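Local coordinates for protein 6-phosphogluconate dehydrogenase NAD-binding (PDB 4GBJ) that probably acts as an NAD(P)-dependent oxidoreductase of the 6-phosphogluconate and 3-hydroxyisobutyrate dehydrogenase family, at residues K133-K146 / F156-A170. Numbering follows the deposited sequence.
With NA (sodium ion), chain E.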
loop_
_atom_site.group_PDB
_atom_site.type_symbol
_atom_site.label_atom_id
_atom_site.label_comp_id
_atom_site.label_asym_id
_atom_site.label_seq_id
_atom_site.Cartn_x
_atom_site.Cartn_y
_atom_site.Cartn_z
ATOM N N LYS B 133 6.159 -18.185 -13.085
ATOM C CA LYS B 133 4.876 -17.998 -13.786
ATOM C C LYS B 133 3.767 -17.455 -12.839
ATOM O O LYS B 133 2.585 -17.721 -13.081
ATOM C CB LYS B 133 4.430 -19.304 -14.472
ATOM C CG LYS B 133 5.463 -19.840 -15.487
ATOM C CD LYS B 133 5.165 -21.252 -15.938
ATOM C CE LYS B 133 6.330 -21.861 -16.672
ATOM N NZ LYS B 133 6.159 -23.327 -16.841
ATOM N N VAL B 134 4.158 -16.641 -11.813
ATOM C CA VAL B 134 3.246 -16.049 -10.809
ATOM C C VAL B 134 2.905 -14.563 -11.148
ATOM O O VAL B 134 2.194 -13.907 -10.391
ATOM C CB VAL B 134 3.783 -16.157 -9.354
ATOM C CG1 VAL B 134 3.827 -17.602 -8.890
ATOM C CG2 VAL B 134 5.147 -15.486 -9.180
ATOM N N GLY B 135 3.452 -14.059 -12.242
ATOM C CA GLY B 135 3.208 -12.707 -12.718
ATOM C C GLY B 135 1.878 -12.539 -13.428
ATOM O O GLY B 135 1.087 -13.470 -13.552
ATOM N N ASN B 136 1.607 -11.327 -13.866
ATOM C CA ASN B 136 0.347 -11.006 -14.520
ATOM C C ASN B 136 0.569 -10.133 -15.731
ATOM O O ASN B 136 1.519 -9.360 -15.775
ATOM C CB ASN B 136 -0.574 -10.302 -13.531
ATOM C CG ASN B 136 -0.994 -11.195 -12.382
ATOM O OD1 ASN B 136 -1.831 -12.064 -12.542
ATOM N ND2 ASN B 136 -0.364 -11.078 -11.232
ATOM N N ILE B 137 -0.354 -10.177 -16.668
ATOM C CA ILE B 137 -0.289 -9.295 -17.839
ATOM C C ILE B 137 -1.646 -8.610 -18.066
ATOM O O ILE B 137 -2.700 -9.194 -17.799
ATOM C CB ILE B 137 0.190 -10.114 -19.072
ATOM C CG1 ILE B 137 0.879 -9.224 -20.118
ATOM C CG2 ILE B 137 -0.932 -10.957 -19.691
ATOM C CD1 ILE B 137 1.545 -10.040 -21.224
ATOM N N CYS B 138 -1.605 -7.386 -18.610
ATOM C CA CYS B 138 -2.788 -6.630 -19.035
ATOM C C CYS B 138 -2.727 -6.528 -20.522
ATOM O O CYS B 138 -1.664 -6.233 -21.059
ATOM C CB CYS B 138 -2.853 -5.247 -18.383
ATOM S SG CYS B 138 -3.247 -5.307 -16.624
ATOM N N LEU B 139 -3.854 -6.729 -21.194
ATOM C CA LEU B 139 -3.907 -6.663 -22.652
ATOM C C LEU B 139 -4.907 -5.669 -23.062
ATOM O O LEU B 139 -5.977 -5.627 -22.481
ATOM C CB LEU B 139 -4.290 -8.000 -23.281
ATOM C CG LEU B 139 -3.508 -9.226 -22.901
ATOM C CD1 LEU B 139 -4.148 -10.428 -23.539
ATOM C CD2 LEU B 139 -2.012 -9.091 -23.290
ATOM N N SER B 140 -4.605 -4.907 -24.099
ATOM C CA SER B 140 -5.571 -3.991 -24.697
ATOM C C SER B 140 -5.215 -3.809 -26.186
ATOM O O SER B 140 -4.042 -3.920 -26.596
ATOM C CB SER B 140 -5.626 -2.677 -23.934
ATOM O OG SER B 140 -4.520 -1.830 -24.188
ATOM N N GLY B 141 -6.252 -3.572 -26.978
ATOM C CA GLY B 141 -6.156 -3.505 -28.430
ATOM C C GLY B 141 -7.213 -4.360 -29.065
ATOM O O GLY B 141 -8.182 -4.750 -28.401
ATOM N N ASN B 142 -7.034 -4.653 -30.367
ATOM C CA ASN B 142 -7.967 -5.413 -31.184
ATOM C C ASN B 142 -8.341 -6.800 -30.563
ATOM O O ASN B 142 -7.466 -7.565 -30.174
ATOM C CB ASN B 142 -7.387 -5.575 -32.580
ATOM C CG ASN B 142 -8.220 -6.421 -33.489
ATOM O OD1 ASN B 142 -8.059 -7.634 -33.511
ATOM N ND2 ASN B 142 -9.129 -5.811 -34.248
ATOM N N ALA B 143 -9.657 -7.117 -30.512
ATOM C CA ALA B 143 -10.156 -8.339 -29.874
ATOM C C ALA B 143 -9.643 -9.611 -30.528
ATOM O O ALA B 143 -9.176 -10.488 -29.807
ATOM C CB ALA B 143 -11.671 -8.343 -29.843
ATOM N N GLY B 144 -9.670 -9.677 -31.858
ATOM C CA GLY B 144 -9.180 -10.828 -32.613
ATOM C C GLY B 144 -7.696 -11.053 -32.378
ATOM O O GLY B 144 -7.258 -12.184 -32.148
ATOM N N ALA B 145 -6.931 -9.975 -32.343
ATOM C CA ALA B 145 -5.491 -10.088 -32.094
ATOM C C ALA B 145 -5.217 -10.531 -30.656
ATOM O O ALA B 145 -4.392 -11.411 -30.467
ATOM C CB ALA B 145 -4.799 -8.792 -32.414
ATOM N N LYS B 146 -5.963 -10.029 -29.663
ATOM C CA LYS B 146 -5.794 -10.498 -28.270
ATOM C C LYS B 146 -6.169 -11.973 -28.140
ATOM O O LYS B 146 -5.517 -12.704 -27.410
ATOM C CB LYS B 146 -6.652 -9.695 -27.269
ATOM C CG LYS B 146 -6.136 -8.290 -27.025
ATOM C CD LYS B 146 -7.022 -7.480 -26.043
ATOM C CE LYS B 146 -8.441 -7.399 -26.541
ATOM N NZ LYS B 146 -9.200 -6.338 -25.918
ATOM N N PHE B 156 3.500 -17.897 -19.624
ATOM C CA PHE B 156 4.465 -17.267 -18.708
ATOM C C PHE B 156 3.849 -16.339 -17.664
ATOM O O PHE B 156 4.603 -15.686 -16.963
ATOM C CB PHE B 156 5.562 -16.525 -19.486
ATOM C CG PHE B 156 5.134 -15.464 -20.443
ATOM C CD1 PHE B 156 5.055 -14.133 -20.042
ATOM C CD2 PHE B 156 4.909 -15.764 -21.772
ATOM C CE1 PHE B 156 4.700 -13.135 -20.954
ATOM C CE2 PHE B 156 4.567 -14.767 -22.680
ATOM C CZ PHE B 156 4.455 -13.462 -22.259
ATOM N N VAL B 157 2.526 -16.342 -17.483
ATOM C CA VAL B 157 1.876 -15.562 -16.436
ATOM C C VAL B 157 0.772 -16.376 -15.846
ATOM O O VAL B 157 0.266 -17.288 -16.486
ATOM C CB VAL B 157 1.319 -14.184 -16.887
ATOM C CG1 VAL B 157 2.421 -13.275 -17.447
ATOM C CG2 VAL B 157 0.149 -14.340 -17.859
ATOM N N LYS B 158 0.341 -15.981 -14.658
ATOM C CA LYS B 158 -0.806 -16.565 -13.989
ATOM C C LYS B 158 -2.037 -15.843 -14.551
ATOM O O LYS B 158 -2.809 -16.433 -15.286
ATOM C CB LYS B 158 -0.662 -16.410 -12.458
ATOM C CG LYS B 158 -1.876 -16.801 -11.647
ATOM C CD LYS B 158 -1.592 -16.666 -10.140
ATOM C CE LYS B 158 -2.851 -16.598 -9.316
ATOM N NZ LYS B 158 -3.605 -17.883 -9.346
ATOM N N GLY B 159 -2.141 -14.547 -14.302
ATOM C CA GLY B 159 -3.299 -13.773 -14.736
ATOM C C GLY B 159 -3.140 -12.994 -16.017
ATOM O O GLY B 159 -2.106 -12.372 -16.262
ATOM N N VAL B 160 -4.230 -12.975 -16.795
ATOM C CA VAL B 160 -4.381 -12.236 -18.028
ATOM C C VAL B 160 -5.598 -11.353 -17.849
ATOM O O VAL B 160 -6.692 -11.875 -17.693
ATOM C CB VAL B 160 -4.503 -13.155 -19.268
ATOM C CG1 VAL B 160 -4.562 -12.321 -20.549
ATOM C CG2 VAL B 160 -3.338 -14.128 -19.337
ATOM N N PHE B 161 -5.413 -10.026 -17.841
ATOM C CA PHE B 161 -6.519 -9.087 -17.663
ATOM C C PHE B 161 -6.751 -8.349 -18.972
ATOM O O PHE B 161 -5.805 -7.886 -19.598
ATOM C CB PHE B 161 -6.241 -8.122 -16.505
ATOM C CG PHE B 161 -6.078 -8.850 -15.196
ATOM C CD1 PHE B 161 -7.151 -8.996 -14.320
ATOM C CD2 PHE B 161 -4.863 -9.433 -14.855
ATOM C CE1 PHE B 161 -7.014 -9.728 -13.140
ATOM C CE2 PHE B 161 -4.710 -10.114 -13.642
ATOM C CZ PHE B 161 -5.782 -10.263 -12.793
ATOM N N ASP B 162 -7.989 -8.267 -19.406
ATOM C CA ASP B 162 -8.349 -7.618 -20.649
ATOM C C ASP B 162 -8.917 -6.233 -20.390
ATOM O O ASP B 162 -9.882 -6.109 -19.662
ATOM C CB ASP B 162 -9.354 -8.483 -21.397
ATOM C CG ASP B 162 -9.512 -8.112 -22.866
ATOM O OD1 ASP B 162 -9.592 -9.037 -23.718
ATOM O OD2 ASP B 162 -9.626 -6.919 -23.162
ATOM N N PHE B 163 -8.321 -5.197 -20.976
ATOM C CA PHE B 163 -8.773 -3.809 -20.784
ATOM C C PHE B 163 -9.392 -3.191 -22.089
ATOM O O PHE B 163 -9.454 -1.962 -22.214
ATOM C CB PHE B 163 -7.602 -2.965 -20.211
ATOM C CG PHE B 163 -7.488 -3.192 -18.723
ATOM C CD1 PHE B 163 -8.233 -2.438 -17.832
ATOM C CD2 PHE B 163 -6.757 -4.254 -18.222
ATOM C CE1 PHE B 163 -8.269 -2.762 -16.478
ATOM C CE2 PHE B 163 -6.727 -4.517 -16.854
ATOM C CZ PHE B 163 -7.528 -3.802 -15.998
ATOM N N GLY B 164 -9.922 -4.037 -22.984
ATOM C CA GLY B 164 -10.684 -3.569 -24.142
ATOM C C GLY B 164 -9.902 -3.133 -25.349
ATOM O O GLY B 164 -8.733 -3.501 -25.507
ATOM N N ASP B 165 -10.568 -2.380 -26.226
ATOM C CA ASP B 165 -10.079 -1.950 -27.537
ATOM C C ASP B 165 -8.997 -0.913 -27.552
ATOM O O ASP B 165 -8.261 -0.861 -28.540
ATOM C CB ASP B 165 -11.235 -1.344 -28.382
ATOM C CG ASP B 165 -12.423 -2.254 -28.670
ATOM O OD1 ASP B 165 -12.224 -3.495 -28.756
ATOM O OD2 ASP B 165 -13.541 -1.722 -28.863
ATOM N N ASP B 166 -8.996 0.030 -26.603
ATOM C CA ASP B 166 -8.036 1.132 -26.619
ATOM C C ASP B 166 -6.598 0.553 -26.523
ATOM O O ASP B 166 -6.258 0.005 -25.480
ATOM C CB ASP B 166 -8.338 2.098 -25.439
ATOM C CG ASP B 166 -7.301 3.200 -25.137
ATOM O OD1 ASP B 166 -6.306 3.328 -25.894
ATOM O OD2 ASP B 166 -7.484 3.923 -24.149
ATOM N N PRO B 167 -5.740 0.686 -27.554
ATOM C CA PRO B 167 -4.398 0.086 -27.466
ATOM C C PRO B 167 -3.511 0.563 -26.318
ATOM O O PRO B 167 -2.596 -0.149 -25.969
ATOM C CB PRO B 167 -3.761 0.434 -28.830
ATOM C CG PRO B 167 -4.599 1.559 -29.353
ATOM C CD PRO B 167 -5.964 1.263 -28.896
ATOM N N GLY B 168 -3.757 1.725 -25.762
ATOM C CA GLY B 168 -2.966 2.256 -24.663
ATOM C C GLY B 168 -3.590 2.050 -23.288
ATOM O O GLY B 168 -2.996 2.432 -22.297
ATOM N N ALA B 169 -4.801 1.485 -23.189
ATOM C CA ALA B 169 -5.435 1.249 -21.877
ATOM C C ALA B 169 -4.624 0.361 -20.898
ATOM O O ALA B 169 -4.541 0.678 -19.697
ATOM C CB ALA B 169 -6.801 0.641 -22.073
ATOM N N ALA B 170 -4.074 -0.770 -21.367
ATOM C CA ALA B 170 -3.314 -1.624 -20.458
ATOM C C ALA B 170 -2.109 -0.860 -19.908
ATOM O O ALA B 170 -1.735 -1.026 -18.736
ATOM C CB ALA B 170 -2.880 -2.890 -21.161
HETATM NA NA NA E . -0.424 -19.541 -16.910
HETATM O O HOH W 1 4.875 -14.676 -14.551
HETATM O O HOH W 2 -11.571 -4.714 -31.274
HETATM O O HOH W 3 -11.355 -5.602 -27.250
HETATM O O HOH W 4 -2.486 -18.247 -17.309
HETATM O O HOH W 5 -1.954 -21.443 -18.063
#
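Parallel pairing of Asn136-Leu139 with Gly159-Asp162 closes a beta-alpha-beta unit at the edge of the nucleotide-binding domain's sheet, helix 143-153 being the crossover. The strand axes run 19° apart, and the ladder goes from Lys158 N on Gly135 O (2.8 Å) through to Phe163 N on Leu139 O. On one face Val160 CG1, swung opposite the backbone N (chi1 -176°), reaches Leu139 CD1 at 3.6 Å and also touches Ile137 CG2. On the other, Asn136 OD1 and Ile137 O meet the Phe161 ring in plane at its edge, and Cys138 SG lies obliquely 3.6 Å from Phe163 CE2; Met208 of the second subunit packs on Cys138 and Phe161.

Farther along, Ser140 OG donates to Asp166 O (2.8 Å) in the carbonyl plane and accepts a nearly straight bond from Ala170 N (3.0 Å), tying this segment to the start of helix 169-197, which carries the predicted active-site Lys174. Lys146, its chain bent at chi3 (-57°), forms a salt bridge, NZ meeting the syn side of Asp162 OD2 at 2.8 Å, while Gly164 N grips the same oxygen in an Asx turn. Replacing Lys146 by an alanine would probably leave the Asp162 carboxylate without its salt-bridge partner. The two donors on OD2 probably restrict the rotation of the carboxylate and stabilise its negative charge.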